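Nickel-dependent hydrogenase large subunit (Allochromatium vinosum, PDB 3MYR) carries the nickel-iron active site of a membrane-bound hydrogenase, which oxidises H2 and passes the electrons to an acceptor. Local coordinates at residues C61-L66 with A485-L490; H68-V73 with G481-P486. All coordinates share one frame; numbering follows the deposited sequence.

Interaction 1. Residues C61-L66 with A485-L490; sequences CGVCTL and APRGAL. With NFV (Ni-Fe oxidized active center), chain N.
Val63 and Cys64 meet the long side chain of Arg487 at the nickel-iron centre, where the CxxC motif Cys61-Gly62-Val63-Cys64, a signature of [NiFe] hydrogenase large subunits, faces a type I beta turn running from Ala485 to Gly488. The metals come first. Cys61 SG binds nickel and Cys64 SG binds iron, each at 2.3 Å; Cys555 and Cys558 add a further thiolate to nickel and to iron respectively. Cys64 SG lies between its backbone N and carbonyl carbon (chi1 54°), which swings the sulfur toward the metals.

Van der Waals contact across the two segments is slight. The side chains of Val63 and Arg487 cross at about a right angle, with Val63 CG1 at 3.5 Å from Arg487 NH2. Cys64 CB points toward the turn and comes to 3.6 Å from Arg487 NH1. Both methyl and methylene approach the guanidinium obliquely. Salt bridges from NH2 to Asp553 and Asp103 anchor the far end of the group.

Val63 N donates a hydrogen bond to the nickel-binding Cys61 SG (3.4 Å, 160°), helping to hold that thiolate. The hydrogen bonds of Arg487 to the diatomic ligand ending in N2 are two and independent: a weak one of 3.2 Å from NH1, with N2 at the guanidinium edge, near its plane, and one from the backbone Arg487 N, which reaches N2 at 2.8 Å with an N-H...N angle of 151°.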
loop_
_atom_site.group_PDB
_atom_site.type_symbol
_atom_site.label_atom_id
_atom_site.label_comp_id
_atom_site.label_asym_id
_atom_site.label_seq_id
_atom_site.Cartn_x
_atom_site.Cartn_y
_atom_site.Cartn_z
ATOM N N CYS B 61 5.411 -3.065 -0.478
ATOM C CA CYS B 61 4.041 -2.644 -0.746
ATOM C C CYS B 61 3.953 -1.214 -1.179
ATOM O O CYS B 61 4.548 -0.358 -0.570
ATOM C CB CYS B 61 3.118 -2.893 0.453
ATOM S SG CYS B 61 1.368 -2.633 -0.029
ATOM N N GLY B 62 3.247 -0.972 -2.275
ATOM C CA GLY B 62 3.105 0.372 -2.765
ATOM C C GLY B 62 1.796 1.054 -2.387
ATOM O O GLY B 62 1.544 2.203 -2.797
ATOM N N VAL B 63 0.932 0.380 -1.623
ATOM C CA VAL B 63 -0.288 1.053 -1.112
ATOM C C VAL B 63 0.113 1.743 0.188
ATOM O O VAL B 63 -0.013 2.959 0.295
ATOM C CB VAL B 63 -1.434 0.063 -0.813
ATOM C CG1 VAL B 63 -2.631 0.827 -0.141
ATOM C CG2 VAL B 63 -1.877 -0.511 -2.099
ATOM N N CYS B 64 0.658 1.004 1.172
ATOM C CA CYS B 64 1.292 1.701 2.266
ATOM C C CYS B 64 2.757 1.980 1.783
ATOM O O CYS B 64 3.725 1.503 2.363
ATOM C CB CYS B 64 1.275 0.919 3.592
ATOM S SG CYS B 64 2.014 -0.756 3.330
ATOM N N THR B 65 2.904 2.762 0.728
ATOM C CA THR B 65 4.239 3.168 0.334
ATOM C C THR B 65 4.774 4.027 1.527
ATOM O O THR B 65 3.984 4.315 2.439
ATOM C CB THR B 65 4.209 3.967 -0.968
ATOM O OG1 THR B 65 5.564 4.182 -1.361
ATOM C CG2 THR B 65 3.490 5.281 -0.793
ATOM N N LEU B 66 6.078 4.284 1.566
ATOM C CA LEU B 66 6.740 5.007 2.666
ATOM C C LEU B 66 6.955 4.164 3.938
ATOM O O LEU B 66 8.018 4.227 4.556
ATOM C CB LEU B 66 6.072 6.410 2.923
ATOM C CG LEU B 66 6.444 7.143 4.233
ATOM C CD1 LEU B 66 6.385 8.596 4.041
ATOM C CD2 LEU B 66 5.482 6.723 5.355
ATOM N N ALA B 485 2.029 1.948 11.086
ATOM C CA ALA B 485 1.676 2.126 9.670
ATOM C C ALA B 485 0.133 2.291 9.632
ATOM O O ALA B 485 -0.530 1.974 10.621
ATOM C CB ALA B 485 2.114 0.875 8.882
ATOM N N PRO B 486 -0.436 2.864 8.551
ATOM C CA PRO B 486 -1.928 2.937 8.530
ATOM C C PRO B 486 -2.704 1.649 8.896
ATOM O O PRO B 486 -3.793 1.749 9.441
ATOM C CB PRO B 486 -2.254 3.335 7.067
ATOM C CG PRO B 486 -1.021 4.131 6.678
ATOM C CD PRO B 486 0.164 3.374 7.285
ATOM N N ARG B 487 -2.148 0.463 8.620
ATOM C CA ARG B 487 -2.814 -0.772 9.009
ATOM C C ARG B 487 -2.438 -1.293 10.393
ATOM O O ARG B 487 -3.086 -2.185 10.883
ATOM C CB ARG B 487 -2.678 -1.841 7.923
ATOM C CG ARG B 487 -3.448 -1.439 6.672
ATOM C CD ARG B 487 -2.918 -2.102 5.372
ATOM N NE ARG B 487 -3.633 -1.460 4.246
ATOM C CZ ARG B 487 -3.345 -0.257 3.720
ATOM N NH1 ARG B 487 -2.315 0.534 4.102
ATOM N NH2 ARG B 487 -4.178 0.233 2.889
ATOM N N GLY B 488 -1.459 -0.681 11.059
ATOM C CA GLY B 488 -1.170 -1.012 12.455
ATOM C C GLY B 488 0.365 -1.150 12.670
ATOM O O GLY B 488 1.185 -0.696 11.836
ATOM N N ALA B 489 0.743 -1.829 13.750
ATOM C CA ALA B 489 2.099 -1.846 14.254
ATOM C C ALA B 489 3.016 -2.611 13.310
ATOM O O ALA B 489 2.745 -3.775 13.061
ATOM C CB ALA B 489 2.117 -2.571 15.627
ATOM N N LEU B 490 4.160 -2.025 12.950
ATOM C CA LEU B 490 5.046 -2.564 11.938
ATOM C C LEU B 490 6.395 -2.546 12.602
ATOM O O LEU B 490 6.746 -1.537 13.228
ATOM C CB LEU B 490 5.121 -1.621 10.689
ATOM C CG LEU B 490 6.302 -1.816 9.710
ATOM C CD1 LEU B 490 6.173 -3.162 8.999
ATOM C CD2 LEU B 490 6.278 -0.726 8.572
HETATM FE FE NFV N . 1.204 -2.108 5.014
HETATM NI NI NFV N . 0.584 -2.577 2.102
HETATM C C1 NFV N . 2.353 -2.053 6.089
HETATM O O1 NFV N . 3.213 -1.979 6.978
HETATM C C2 NFV N . 0.308 -0.717 5.960
HETATM N N2 NFV N . -0.225 0.157 6.555
HETATM C C3 NFV N . 0.268 -3.454 5.944
HETATM N N3 NFV N . -0.296 -4.310 6.511
HETATM O O4 NFV N . -0.284 -2.079 3.698
#

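Interaction 2. Residues H68-V73 with G481-P486; sequences HGIASV and GIMEAP. With NFV (Ni-Fe oxidized active center), chain N.
Ile70 CG2 rests against Met483 SD at 3.8 Å, the sulfur also lying 4.1 Å from Ile70 CB, and the two side chains cross at about a right angle. Ile70 CG2 is anti to its own backbone N, on the branch that faces the strand.

At the next residue the backbones themselves touch. Gly481 CA approaches Ala71 O at 3.3 Å in a nearly straight CA-H...O contact (166° at the hydrogen), and the CA atoms of the two residues are 4.6 Å apart. Glycine CA and carbonyl oxygen meet directly, with no side chain between them. Ala71 CB adds a looser contact, 4.1 Å from Gly481 O. At the start of the segment His68 turns to the metal centre, its NE2 3.4 Å from O1 of the bound group, approached obliquely.

Helix 67-80 thus packs on strand 476-485, an outer strand, within this chain, of a three-stranded antiparallel sheet. Leu490 and His492 of the adjoining strand 488-497 also touch Ala71, widening the seat of the helix.

Further out, Ile96 of helix 86-112 packs on both Ile70 and Met483 and continues their apolar patch. A hydrogen bond between His68 ND1 and His492 NE2 holds the imidazole, and the two rings meet with their planes at about 20°.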
loop_
_atom_site.group_PDB
_atom_site.type_symbol
_atom_site.label_atom_id
_atom_site.label_comp_id
_atom_site.label_asym_id
_atom_site.label_seq_id
_atom_site.Cartn_x
_atom_site.Cartn_y
_atom_site.Cartn_z
ATOM N N HIS B 68 7.469 1.031 5.019
ATOM C CA HIS B 68 8.607 0.144 5.194
ATOM C C HIS B 68 9.944 0.874 5.015
ATOM O O HIS B 68 10.924 0.386 5.518
ATOM C CB HIS B 68 8.516 -1.059 4.237
ATOM C CG HIS B 68 7.347 -1.964 4.550
ATOM N ND1 HIS B 68 7.351 -2.842 5.597
ATOM C CD2 HIS B 68 6.142 -2.120 3.945
ATOM C CE1 HIS B 68 6.180 -3.471 5.667
ATOM N NE2 HIS B 68 5.430 -3.057 4.664
ATOM N N GLY B 69 10.009 1.927 4.171
ATOM C CA GLY B 69 11.189 2.751 4.108
ATOM C C GLY B 69 11.461 3.318 5.500
ATOM O O GLY B 69 12.574 3.287 5.976
ATOM N N ILE B 70 10.461 3.907 6.129
ATOM C CA ILE B 70 10.635 4.466 7.450
ATOM C C ILE B 70 11.059 3.408 8.503
ATOM O O ILE B 70 12.001 3.630 9.262
ATOM C CB ILE B 70 9.339 5.257 7.871
ATOM C CG1 ILE B 70 9.460 6.636 7.193
ATOM C CG2 ILE B 70 9.323 5.449 9.431
ATOM C CD1 ILE B 70 8.295 7.337 7.243
ATOM N N ALA B 71 10.367 2.268 8.550
ATOM C CA ALA B 71 10.706 1.231 9.529
ATOM C C ALA B 71 12.150 0.730 9.295
ATOM O O ALA B 71 12.899 0.488 10.251
ATOM C CB ALA B 71 9.723 0.058 9.396
ATOM N N SER B 72 12.536 0.616 8.013
ATOM C CA SER B 72 13.861 0.157 7.662
ATOM C C SER B 72 14.961 1.096 8.114
ATOM O O SER B 72 15.919 0.663 8.755
ATOM C CB SER B 72 13.998 -0.100 6.150
ATOM O OG SER B 72 15.253 -0.677 5.892
ATOM N N VAL B 73 14.844 2.393 7.836
ATOM C CA VAL B 73 15.980 3.317 8.183
ATOM C C VAL B 73 15.961 3.428 9.718
ATOM O O VAL B 73 17.018 3.577 10.343
ATOM C CB VAL B 73 15.859 4.738 7.523
ATOM C CG1 VAL B 73 16.038 4.652 5.970
ATOM C CG2 VAL B 73 14.510 5.350 7.843
ATOM N N GLY B 481 13.314 -1.376 13.990
ATOM C CA GLY B 481 12.660 -0.143 13.513
ATOM C C GLY B 481 11.169 -0.332 13.669
ATOM O O GLY B 481 10.620 -1.317 13.174
ATOM N N ILE B 482 10.547 0.514 14.474
ATOM C CA ILE B 482 9.108 0.395 14.694
ATOM C C ILE B 482 8.381 1.547 14.039
ATOM O O ILE B 482 8.948 2.620 13.745
ATOM C CB ILE B 482 8.702 0.288 16.216
ATOM C CG1 ILE B 482 9.189 1.477 17.005
ATOM C CG2 ILE B 482 9.315 -0.890 16.843
ATOM C CD1 ILE B 482 8.186 2.760 16.990
ATOM N N MET B 483 7.113 1.321 13.755
ATOM C CA MET B 483 6.314 2.373 13.145
ATOM C C MET B 483 4.846 1.987 13.361
ATOM O O MET B 483 4.548 0.798 13.523
ATOM C CB MET B 483 6.628 2.448 11.671
ATOM C CG MET B 483 5.401 2.821 10.893
ATOM S SD MET B 483 5.966 3.652 9.493
ATOM C CE MET B 483 4.827 5.027 9.397
ATOM N N GLU B 484 3.951 2.965 13.397
ATOM C CA GLU B 484 2.513 2.671 13.345
ATOM C C GLU B 484 2.160 2.981 11.907
ATOM O O GLU B 484 2.126 4.144 11.522
ATOM C CB GLU B 484 1.724 3.577 14.310
ATOM C CG GLU B 484 1.664 3.075 15.818
ATOM C CD GLU B 484 0.923 1.702 16.034
ATOM O OE1 GLU B 484 -0.046 1.329 15.279
ATOM O OE2 GLU B 484 1.311 1.004 17.005
ATOM N N ALA B 485 2.029 1.948 11.086
ATOM C CA ALA B 485 1.676 2.126 9.670
ATOM C C ALA B 485 0.133 2.291 9.632
ATOM O O ALA B 485 -0.530 1.974 10.621
ATOM C CB ALA B 485 2.114 0.875 8.882
ATOM N N PRO B 486 -0.436 2.864 8.551
ATOM C CA PRO B 486 -1.928 2.937 8.530
ATOM C C PRO B 486 -2.704 1.649 8.896
ATOM O O PRO B 486 -3.793 1.749 9.441
ATOM C CB PRO B 486 -2.254 3.335 7.067
ATOM C CG PRO B 486 -1.021 4.131 6.678
ATOM C CD PRO B 486 0.164 3.374 7.285
HETATM FE FE NFV N . 1.204 -2.108 5.014
HETATM NI NI NFV N . 0.584 -2.577 2.102
HETATM C C1 NFV N . 2.353 -2.053 6.089
HETATM O O1 NFV N . 3.213 -1.979 6.978
HETATM C C2 NFV N . 0.308 -0.717 5.960
HETATM N N2 NFV N . -0.225 0.157 6.555
HETATM C C3 NFV N . 0.268 -3.454 5.944
HETATM N N3 NFV N . -0.296 -4.310 6.511
HETATM O O4 NFV N . -0.284 -2.079 3.698
#

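Overall arrangement
From the N terminus, the chain passes through the loop 61-66 and directly into helix 67-80, which carries 68-73. It then runs through some 400 residues, nearly half of them helical, before returning as strand 476-485 and the turn into strand 488-497. Interaction 2 closes its loop with 481-486, and interaction 1 closes a slightly wider one with 485-490, so the loop of interaction 2 lies within that of interaction 1, their late segments sharing Ala485 and Pro486. The centres are about 8 Å apart. Between the neighbouring strands, Leu490 N lies 2.9 Å from Met483 O, probably a hydrogen bond. Together the two interactions tie the cysteine loop, helix and hairpin around the nickel-iron centre.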